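Local coordinates for glycine betaine/carnitine/choline ABC transporter (Staphylococcus aureus subsp. aureus Mu50, PDB 3O66), which probably binds glycine betaine, carnitine or choline outside the membrane and delivers it to an ABC importer, at residues Q254-E259 and A268-E273; S25-L30 and E273-H278; Q96-K99 and T105-D108. All coordinates share one frame; numbering follows the deposited sequence.

Following the chain from the N terminus, helix 19-35 comes first and supplies residues 25-30, whose partner, residues 273-278, arrives only near the C terminus; contact 2 therefore closes a loop of 242 residues. Inside that loop lie both other contacts, one after the other. Contact 3 closes a short turn between helix 87-102 and strand 104-106, an outermost strand of one five-stranded sheet. Contact 1 closes later, between helices 250-261 and 267-277. Contacts 1 and 2 touch, share Glu273 and both use helix 267-277, with centres about 9 Å apart. The centre of contact 3 is about 23 Å from that of contact 2.

Contact 1 of 3, residues Q254-E259 and A268-E273; sequences QRLNYE and AVVAEE
Val270 of helix 267-277 reaches across to Leu256 and Glu259, one turn apart on helix 250-261, and its two methyls together span both residues. From CB the side chain forks. CG1, anti to the backbone N (chi1 174°), meets Leu256 CD2 at 3.7 Å, lies 3.9 Å from the carbonyl O of Leu256 and brushes Glu259 CB. CG2 turns to the next helical turn, where it rests 3.7 Å from Glu259 CB. A beta-branched residue suits this position because two methyls leave the same carbon and can bridge neighbouring turns of the facing helix. The backbones come closest at Glu259 and Val270, whose CA atoms are 6.6 Å apart.

Leu256 leans its CD2 branch over to Val270; the side chain also packs on Ile248. Glu259 has a double role. Its aliphatic CB takes part in the packing, while the bend at chi2 (-66°) turns the carboxylate from the apolar patch. There a water bridges the helices, donating to Glu259 OE1 at 3.1 Å and to Glu273 OE1 at 2.7 Å. The two carboxylate oxygens themselves stand 4.7 Å apart. Salt bridges from Lys263 to Glu259 OE2 and from Lys265 to Glu259 OE1 bring positive charge to this edge, and Lys265 also makes a long, weak ion pair with Glu273.

No hydrogen bond joins the two segments directly. The chemistry is thus layered: methyls pack between the helices, and at the polar margin a shared water and lysines from the connecting loop would offset the repulsion expected between two nearby glutamates, probably keeping both ionised.

Contact 2 of 3, residues S25-L30 and E273-H278; sequences SHMLRL and EFLKKH
Helices 25-30 and 273-277 cross at -53° with their axes 10.4 Å apart at closest approach, and the CA atoms of Met27 and Leu275 are the nearest pair across them. Met27, present as selenomethionine, carries much of the contact. Its CG lies anti to the backbone N (chi1 -168°), which extends the chain across the gap, and the bend at chi3 brings CE to 3.4 Å from Phe274 CD2. SE sits 4.8 Å from the centroid of that ring, approaching it obliquely in a Met-aromatic contact. The long, flexible, polarisable side chain can thus follow the ring closely.

Leu275 enters from the other helix, and its forked end suits the place: CD2 packs on Met27 CG at 3.7 Å, while CD1 lies 3.6 Å from Met27 O and also meets Leu30 CB. Elsewhere on helix 19-35, Arg29 donates hydrogen bonds from both NE and NH2 to the single ring nitrogen ND1 of His26, and its NH1 forms a salt bridge to Glu33.

Helix 19-35 also packs on strands 12-16 and 43-48, so the C-terminal helix lies against a helix that flanks a sheet, an outer layer in the alpha/beta architecture of periplasmic-binding-protein folds.

Contact 3 of 3, residues Q96-K99 and T105-D108; sequences QGFK and TFFD
Phe98 and Phe106 form a T-shaped (edge-to-face) pair, with ring centroids 5.0 Å apart and planes at 74°. The edge of Phe106 supplies the contact: its CD1 stands 3.7 Å above the plane of the Phe98 ring, over the centre, and is almost equally far from all six ring carbons. Behind the rings, the two CB atoms approach to 4.1 Å. With CG anti to the backbone N (chi1 -165°) the Phe106 ring is carried toward Phe98, and the ring rotation (chi2 111°) puts the CD1 edge forward. Phenylalanine suits both places, since a flat apolar face can receive the weakly positive C-H edge of its neighbour.

Farther out, Phe102 makes another edge-to-face pair with Phe98. Both side chains of the central pair touch Val225 of strand 222-227, Arg69 of strand 65-70 and Asp74 of helix 71-76. A backbone bond between Phe98 and Gln104 ties the helix to the start of the strand, and backbone hydrogen bonds between Thr105 and Ala226 and between Phe107 and Ala224 join residues 105-108 to antiparallel strand 222-227. This is a helix packed on the edge strand that follows it, part of the largely buried helix-sheet interface in an alpha/beta sandwich lobe.

Contact 1 of 3, residues Q254-E259 and A268-E273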
loop_
_atom_site.group_PDB
_atom_site.type_symbol
_atom_site.label_atom_id
_atom_site.label_comp_id
_atom_site.label_asym_id
_atom_site.label_seq_id
_atom_site.Cartn_x
_atom_site.Cartn_y
_atom_site.Cartn_z
ATOM N N GLN A 254 -4.161 -4.410 -6.851
ATOM C CA GLN A 254 -4.276 -3.701 -8.126
ATOM C C GLN A 254 -5.667 -3.914 -8.714
ATOM O O GLN A 254 -6.340 -2.937 -9.094
ATOM C CB GLN A 254 -3.212 -4.151 -9.125
ATOM C CG GLN A 254 -1.763 -3.736 -8.759
ATOM C CD GLN A 254 -0.755 -4.632 -9.436
ATOM O OE1 GLN A 254 -1.134 -5.516 -10.216
ATOM N NE2 GLN A 254 0.532 -4.412 -9.164
ATOM N N ARG A 255 -6.116 -5.178 -8.738
ATOM C CA ARG A 255 -7.445 -5.508 -9.247
ATOM C C ARG A 255 -8.569 -4.854 -8.458
ATOM O O ARG A 255 -9.549 -4.376 -9.046
ATOM C CB ARG A 255 -7.702 -7.039 -9.326
ATOM C CG ARG A 255 -7.031 -7.724 -10.536
ATOM C CD ARG A 255 -7.386 -9.239 -10.605
ATOM N NE ARG A 255 -6.702 -9.986 -9.548
ATOM C CZ ARG A 255 -5.450 -10.440 -9.628
ATOM N NH1 ARG A 255 -4.931 -11.096 -8.605
ATOM N NH2 ARG A 255 -4.708 -10.225 -10.716
ATOM N N LEU A 256 -8.459 -4.861 -7.136
ATOM C CA LEU A 256 -9.486 -4.260 -6.294
ATOM C C LEU A 256 -9.509 -2.762 -6.518
ATOM O O LEU A 256 -10.575 -2.167 -6.662
ATOM C CB LEU A 256 -9.225 -4.579 -4.804
ATOM C CG LEU A 256 -9.429 -6.053 -4.446
ATOM C CD1 LEU A 256 -8.910 -6.292 -3.018
ATOM C CD2 LEU A 256 -10.910 -6.506 -4.622
ATOM N N ASN A 257 -8.331 -2.142 -6.565
ATOM C CA ASN A 257 -8.291 -0.692 -6.839
ATOM C C ASN A 257 -8.940 -0.360 -8.185
ATOM O O ASN A 257 -9.608 0.673 -8.327
ATOM C CB ASN A 257 -6.876 -0.154 -6.801
ATOM C CG ASN A 257 -6.415 0.139 -5.393
ATOM O OD1 ASN A 257 -7.220 0.549 -4.524
ATOM N ND2 ASN A 257 -5.133 -0.091 -5.133
ATOM N N TYR A 258 -8.745 -1.237 -9.166
ATOM C CA TYR A 258 -9.308 -1.020 -10.502
ATOM C C TYR A 258 -10.839 -1.008 -10.428
ATOM O O TYR A 258 -11.512 -0.208 -11.116
ATOM C CB TYR A 258 -8.807 -2.107 -11.462
ATOM C CG TYR A 258 -9.381 -2.095 -12.870
ATOM C CD1 TYR A 258 -9.540 -0.909 -13.580
ATOM C CD2 TYR A 258 -9.691 -3.297 -13.512
ATOM C CE1 TYR A 258 -10.053 -0.905 -14.892
ATOM C CE2 TYR A 258 -10.190 -3.315 -14.810
ATOM C CZ TYR A 258 -10.366 -2.118 -15.493
ATOM O OH TYR A 258 -10.862 -2.161 -16.770
ATOM N N GLU A 259 -11.381 -1.899 -9.602
ATOM C CA GLU A 259 -12.827 -2.027 -9.432
ATOM C C GLU A 259 -13.399 -0.686 -8.944
ATOM O O GLU A 259 -14.482 -0.291 -9.356
ATOM C CB GLU A 259 -13.154 -3.124 -8.413
ATOM C CG GLU A 259 -12.848 -4.559 -8.868
ATOM C CD GLU A 259 -13.714 -5.024 -10.010
ATOM O OE1 GLU A 259 -14.956 -5.081 -9.857
ATOM O OE2 GLU A 259 -13.140 -5.354 -11.072
ATOM N N ALA A 268 -17.047 0.307 -0.548
ATOM C CA ALA A 268 -17.822 -0.610 0.291
ATOM C C ALA A 268 -18.394 -1.800 -0.503
ATOM O O ALA A 268 -18.466 -2.925 0.014
ATOM C CB ALA A 268 -18.916 0.118 1.038
ATOM N N VAL A 269 -18.780 -1.557 -1.759
ATOM C CA VAL A 269 -19.267 -2.619 -2.624
ATOM C C VAL A 269 -18.123 -3.536 -3.038
ATOM O O VAL A 269 -18.272 -4.763 -3.047
ATOM C CB VAL A 269 -20.017 -2.043 -3.866
ATOM C CG1 VAL A 269 -20.385 -3.152 -4.860
ATOM C CG2 VAL A 269 -21.253 -1.315 -3.429
ATOM N N VAL A 270 -16.975 -2.954 -3.388
ATOM C CA VAL A 270 -15.812 -3.768 -3.757
ATOM C C VAL A 270 -15.395 -4.664 -2.565
ATOM O O VAL A 270 -15.101 -5.874 -2.739
ATOM C CB VAL A 270 -14.624 -2.858 -4.167
ATOM C CG1 VAL A 270 -13.316 -3.690 -4.417
ATOM C CG2 VAL A 270 -15.004 -1.961 -5.385
ATOM N N ALA A 271 -15.374 -4.069 -1.369
ATOM C CA ALA A 271 -15.002 -4.813 -0.153
ATOM C C ALA A 271 -15.953 -6.003 0.072
ATOM O O ALA A 271 -15.513 -7.115 0.338
ATOM C CB ALA A 271 -14.969 -3.872 1.115
ATOM N N GLU A 272 -17.259 -5.763 -0.054
ATOM C CA GLU A 272 -18.237 -6.814 0.209
ATOM C C GLU A 272 -18.194 -7.927 -0.829
ATOM O O GLU A 272 -18.303 -9.092 -0.470
ATOM C CB GLU A 272 -19.648 -6.253 0.333
ATOM C CG GLU A 272 -20.639 -7.242 0.957
ATOM C CD GLU A 272 -21.972 -6.588 1.342
ATOM O OE1 GLU A 272 -22.422 -5.671 0.612
ATOM O OE2 GLU A 272 -22.571 -6.998 2.373
ATOM N N GLU A 273 -18.025 -7.572 -2.104
ATOM C CA GLU A 273 -17.923 -8.580 -3.147
ATOM C C GLU A 273 -16.717 -9.513 -2.934
ATOM O O GLU A 273 -16.841 -10.750 -3.086
ATOM C CB GLU A 273 -17.934 -7.941 -4.548
ATOM C CG GLU A 273 -19.263 -7.276 -4.856
ATOM C CD GLU A 273 -19.376 -6.687 -6.267
ATOM O OE1 GLU A 273 -18.357 -6.579 -7.004
ATOM O OE2 GLU A 273 -20.518 -6.320 -6.625
HETATM O O HOH W 1 -15.900 -5.533 -6.981
#

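Contact 2 of 3, residues S25-L30 and E273-H278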
loop_
_atom_site.group_PDB
_atom_site.type_symbol
_atom_site.label_atom_id
_atom_site.label_comp_id
_atom_site.label_asym_id
_atom_site.label_seq_id
_atom_site.Cartn_x
_atom_site.Cartn_y
_atom_site.Cartn_z
ATOM N N SER A 25 -10.611 -0.571 4.661
ATOM C CA SER A 25 -11.392 -0.120 5.846
ATOM C C SER A 25 -12.825 -0.641 5.852
ATOM O O SER A 25 -13.348 -1.066 6.892
ATOM C CB SER A 25 -11.362 1.402 5.981
ATOM O OG SER A 25 -10.017 1.819 6.076
ATOM N N HIS A 26 -13.461 -0.646 4.681
ATOM C CA HIS A 26 -14.814 -1.174 4.611
ATOM C C HIS A 26 -14.804 -2.669 4.756
ATOM O O HIS A 26 -15.776 -3.235 5.257
ATOM C CB HIS A 26 -15.507 -0.793 3.289
ATOM C CG HIS A 26 -16.105 0.567 3.323
ATOM N ND1 HIS A 26 -17.197 0.879 4.103
ATOM C CD2 HIS A 26 -15.736 1.716 2.712
ATOM C CE1 HIS A 26 -17.489 2.159 3.955
ATOM N NE2 HIS A 26 -16.617 2.688 3.114
HETATM N N MSE A 27 -13.710 -3.306 4.333
HETATM C CA MSE A 27 -13.602 -4.752 4.420
HETATM C C MSE A 27 -13.519 -5.159 5.887
HETATM O O MSE A 27 -14.236 -6.073 6.311
HETATM C CB MSE A 27 -12.401 -5.241 3.602
HETATM C CG MSE A 27 -12.321 -6.707 3.374
HETATM SE SE MSE A 27 -10.628 -7.083 2.429
HETATM C CE MSE A 27 -10.964 -6.294 0.663
ATOM N N LEU A 28 -12.727 -4.419 6.676
ATOM C CA LEU A 28 -12.660 -4.666 8.128
ATOM C C LEU A 28 -14.007 -4.405 8.771
ATOM O O LEU A 28 -14.445 -5.174 9.627
ATOM C CB LEU A 28 -11.589 -3.796 8.805
ATOM C CG LEU A 28 -10.138 -4.198 8.521
ATOM C CD1 LEU A 28 -9.201 -3.117 9.056
ATOM C CD2 LEU A 28 -9.798 -5.553 9.139
ATOM N N ARG A 29 -14.690 -3.344 8.337
ATOM C CA ARG A 29 -15.985 -2.993 8.949
ATOM C C ARG A 29 -16.984 -4.137 8.731
ATOM O O ARG A 29 -17.694 -4.570 9.673
ATOM C CB ARG A 29 -16.539 -1.671 8.368
ATOM C CG ARG A 29 -17.981 -1.380 8.786
ATOM C CD ARG A 29 -18.501 -0.111 8.095
ATOM N NE ARG A 29 -18.660 -0.276 6.637
ATOM C CZ ARG A 29 -19.733 -0.788 6.044
ATOM N NH1 ARG A 29 -20.775 -1.194 6.764
ATOM N NH2 ARG A 29 -19.775 -0.880 4.718
ATOM N N LEU A 30 -17.053 -4.609 7.487
ATOM C CA LEU A 30 -17.987 -5.662 7.130
ATOM C C LEU A 30 -17.621 -6.992 7.756
ATOM O O LEU A 30 -18.498 -7.766 8.139
ATOM C CB LEU A 30 -18.164 -5.773 5.601
ATOM C CG LEU A 30 -18.847 -4.593 4.895
ATOM C CD1 LEU A 30 -18.495 -4.593 3.398
ATOM C CD2 LEU A 30 -20.404 -4.559 5.095
ATOM N N GLU A 273 -18.025 -7.572 -2.104
ATOM C CA GLU A 273 -17.923 -8.580 -3.147
ATOM C C GLU A 273 -16.717 -9.513 -2.934
ATOM O O GLU A 273 -16.841 -10.750 -3.086
ATOM C CB GLU A 273 -17.934 -7.941 -4.548
ATOM C CG GLU A 273 -19.263 -7.276 -4.856
ATOM C CD GLU A 273 -19.376 -6.687 -6.267
ATOM O OE1 GLU A 273 -18.357 -6.579 -7.004
ATOM O OE2 GLU A 273 -20.518 -6.320 -6.625
ATOM N N PHE A 274 -15.594 -8.919 -2.540
ATOM C CA PHE A 274 -14.381 -9.663 -2.210
ATOM C C PHE A 274 -14.649 -10.607 -1.020
ATOM O O PHE A 274 -14.319 -11.797 -1.071
ATOM C CB PHE A 274 -13.231 -8.704 -1.898
ATOM C CG PHE A 274 -11.921 -9.390 -1.624
ATOM C CD1 PHE A 274 -11.168 -9.915 -2.674
ATOM C CD2 PHE A 274 -11.448 -9.486 -0.324
ATOM C CE1 PHE A 274 -9.932 -10.551 -2.446
ATOM C CE2 PHE A 274 -10.193 -10.121 -0.050
ATOM C CZ PHE A 274 -9.439 -10.653 -1.125
ATOM N N LEU A 275 -15.263 -10.079 0.029
ATOM C CA LEU A 275 -15.560 -10.887 1.197
ATOM C C LEU A 275 -16.475 -12.051 0.842
ATOM O O LEU A 275 -16.238 -13.175 1.287
ATOM C CB LEU A 275 -16.199 -10.072 2.331
ATOM C CG LEU A 275 -15.223 -9.155 3.026
ATOM C CD1 LEU A 275 -15.945 -8.163 3.967
ATOM C CD2 LEU A 275 -14.096 -9.988 3.750
ATOM N N LYS A 276 -17.508 -11.784 0.033
ATOM C CA LYS A 276 -18.433 -12.854 -0.351
ATOM C C LYS A 276 -17.725 -13.920 -1.190
ATOM O O LYS A 276 -17.950 -15.105 -1.010
ATOM C CB LYS A 276 -19.647 -12.292 -1.101
ATOM C CG LYS A 276 -20.603 -11.527 -0.184
ATOM C CD LYS A 276 -21.950 -11.308 -0.883
ATOM C CE LYS A 276 -22.982 -10.551 -0.005
ATOM N NZ LYS A 276 -22.841 -10.787 1.471
ATOM N N LYS A 277 -16.846 -13.480 -2.083
ATOM C CA LYS A 277 -16.081 -14.389 -2.952
ATOM C C LYS A 277 -15.245 -15.363 -2.108
ATOM O O LYS A 277 -15.015 -16.500 -2.509
ATOM C CB LYS A 277 -15.151 -13.567 -3.864
ATOM C CG LYS A 277 -14.457 -14.364 -4.949
ATOM C CD LYS A 277 -13.427 -13.514 -5.714
ATOM C CE LYS A 277 -12.412 -14.407 -6.409
ATOM N NZ LYS A 277 -11.238 -13.630 -6.971
ATOM N N HIS A 278 -14.780 -14.901 -0.948
ATOM C CA HIS A 278 -13.979 -15.736 -0.072
ATOM C C HIS A 278 -14.734 -16.246 1.166
ATOM O O HIS A 278 -14.089 -16.681 2.117
ATOM C CB HIS A 278 -12.672 -15.028 0.301
ATOM C CG HIS A 278 -11.755 -14.824 -0.863
ATOM N ND1 HIS A 278 -10.864 -15.786 -1.276
ATOM C CD2 HIS A 278 -11.585 -13.770 -1.698
ATOM C CE1 HIS A 278 -10.185 -15.346 -2.319
ATOM N NE2 HIS A 278 -10.610 -14.126 -2.604
#

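Contact 3 of 3, residues Q96-K99 and T105-D108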
loop_
_atom_site.group_PDB
_atom_site.type_symbol
_atom_site.label_atom_id
_atom_site.label_comp_id
_atom_site.label_asym_id
_atom_site.label_seq_id
_atom_site.Cartn_x
_atom_site.Cartn_y
_atom_site.Cartn_z
ATOM N N GLN A 96 7.417 -4.181 16.886
ATOM C CA GLN A 96 7.998 -4.020 18.232
ATOM C C GLN A 96 7.775 -2.560 18.684
ATOM O O GLN A 96 7.307 -2.305 19.782
ATOM C CB GLN A 96 9.503 -4.367 18.215
ATOM C CG GLN A 96 9.818 -5.875 18.145
ATOM C CD GLN A 96 11.332 -6.193 18.061
ATOM O OE1 GLN A 96 12.152 -5.339 17.666
ATOM N NE2 GLN A 96 11.702 -7.436 18.414
ATOM N N GLY A 97 8.054 -1.620 17.783
ATOM C CA GLY A 97 7.869 -0.198 18.039
ATOM C C GLY A 97 6.431 0.195 18.357
ATOM O O GLY A 97 6.190 0.925 19.320
ATOM N N PHE A 98 5.468 -0.281 17.563
ATOM C CA PHE A 98 4.049 0.028 17.844
ATOM C C PHE A 98 3.581 -0.514 19.194
ATOM O O PHE A 98 2.835 0.136 19.913
ATOM C CB PHE A 98 3.143 -0.434 16.705
ATOM C CG PHE A 98 2.959 0.629 15.641
ATOM C CD1 PHE A 98 4.042 1.077 14.898
ATOM C CD2 PHE A 98 1.712 1.178 15.406
ATOM C CE1 PHE A 98 3.901 2.075 13.933
ATOM C CE2 PHE A 98 1.535 2.152 14.443
ATOM C CZ PHE A 98 2.646 2.623 13.706
ATOM N N LYS A 99 4.050 -1.701 19.536
ATOM C CA LYS A 99 3.760 -2.277 20.832
ATOM C C LYS A 99 4.342 -1.454 21.981
ATOM O O LYS A 99 3.641 -1.091 22.934
ATOM C CB LYS A 99 4.341 -3.698 20.859
ATOM C CG LYS A 99 3.687 -4.638 21.795
ATOM C CD LYS A 99 4.564 -5.916 21.993
ATOM C CE LYS A 99 4.418 -6.904 20.853
ATOM N NZ LYS A 99 5.311 -8.069 21.105
ATOM N N THR A 105 -1.052 -2.922 18.083
ATOM C CA THR A 105 -0.650 -4.063 17.300
ATOM C C THR A 105 -0.616 -3.643 15.834
ATOM O O THR A 105 -1.663 -3.277 15.239
ATOM C CB THR A 105 -1.601 -5.237 17.526
ATOM O OG1 THR A 105 -1.449 -5.701 18.878
ATOM C CG2 THR A 105 -1.321 -6.390 16.534
ATOM N N PHE A 106 0.579 -3.677 15.262
ATOM C CA PHE A 106 0.732 -3.481 13.813
ATOM C C PHE A 106 0.703 -4.907 13.252
ATOM O O PHE A 106 1.646 -5.657 13.470
ATOM C CB PHE A 106 2.063 -2.733 13.521
ATOM C CG PHE A 106 2.178 -2.161 12.125
ATOM C CD1 PHE A 106 2.168 -0.776 11.928
ATOM C CD2 PHE A 106 2.339 -3.003 11.016
ATOM C CE1 PHE A 106 2.288 -0.226 10.641
ATOM C CE2 PHE A 106 2.487 -2.472 9.731
ATOM C CZ PHE A 106 2.456 -1.071 9.550
ATOM N N PHE A 107 -0.387 -5.282 12.557
ATOM C CA PHE A 107 -0.595 -6.693 12.147
ATOM C C PHE A 107 0.398 -7.134 11.094
ATOM O O PHE A 107 1.055 -6.300 10.440
ATOM C CB PHE A 107 -2.032 -6.927 11.666
ATOM C CG PHE A 107 -3.034 -6.981 12.794
ATOM C CD1 PHE A 107 -3.494 -8.215 13.270
ATOM C CD2 PHE A 107 -3.479 -5.807 13.401
ATOM C CE1 PHE A 107 -4.407 -8.277 14.323
ATOM C CE2 PHE A 107 -4.389 -5.847 14.465
ATOM C CZ PHE A 107 -4.858 -7.077 14.918
ATOM N N ASP A 108 0.560 -8.448 10.978
ATOM C CA ASP A 108 1.235 -9.024 9.811
ATOM C C ASP A 108 0.539 -8.495 8.546
ATOM O O ASP A 108 -0.634 -8.177 8.579
ATOM C CB ASP A 108 1.194 -10.544 9.835
ATOM C CG ASP A 108 2.157 -11.156 10.864
ATOM O OD1 ASP A 108 3.001 -10.444 11.448
ATOM O OD2 ASP A 108 2.060 -12.375 11.081
#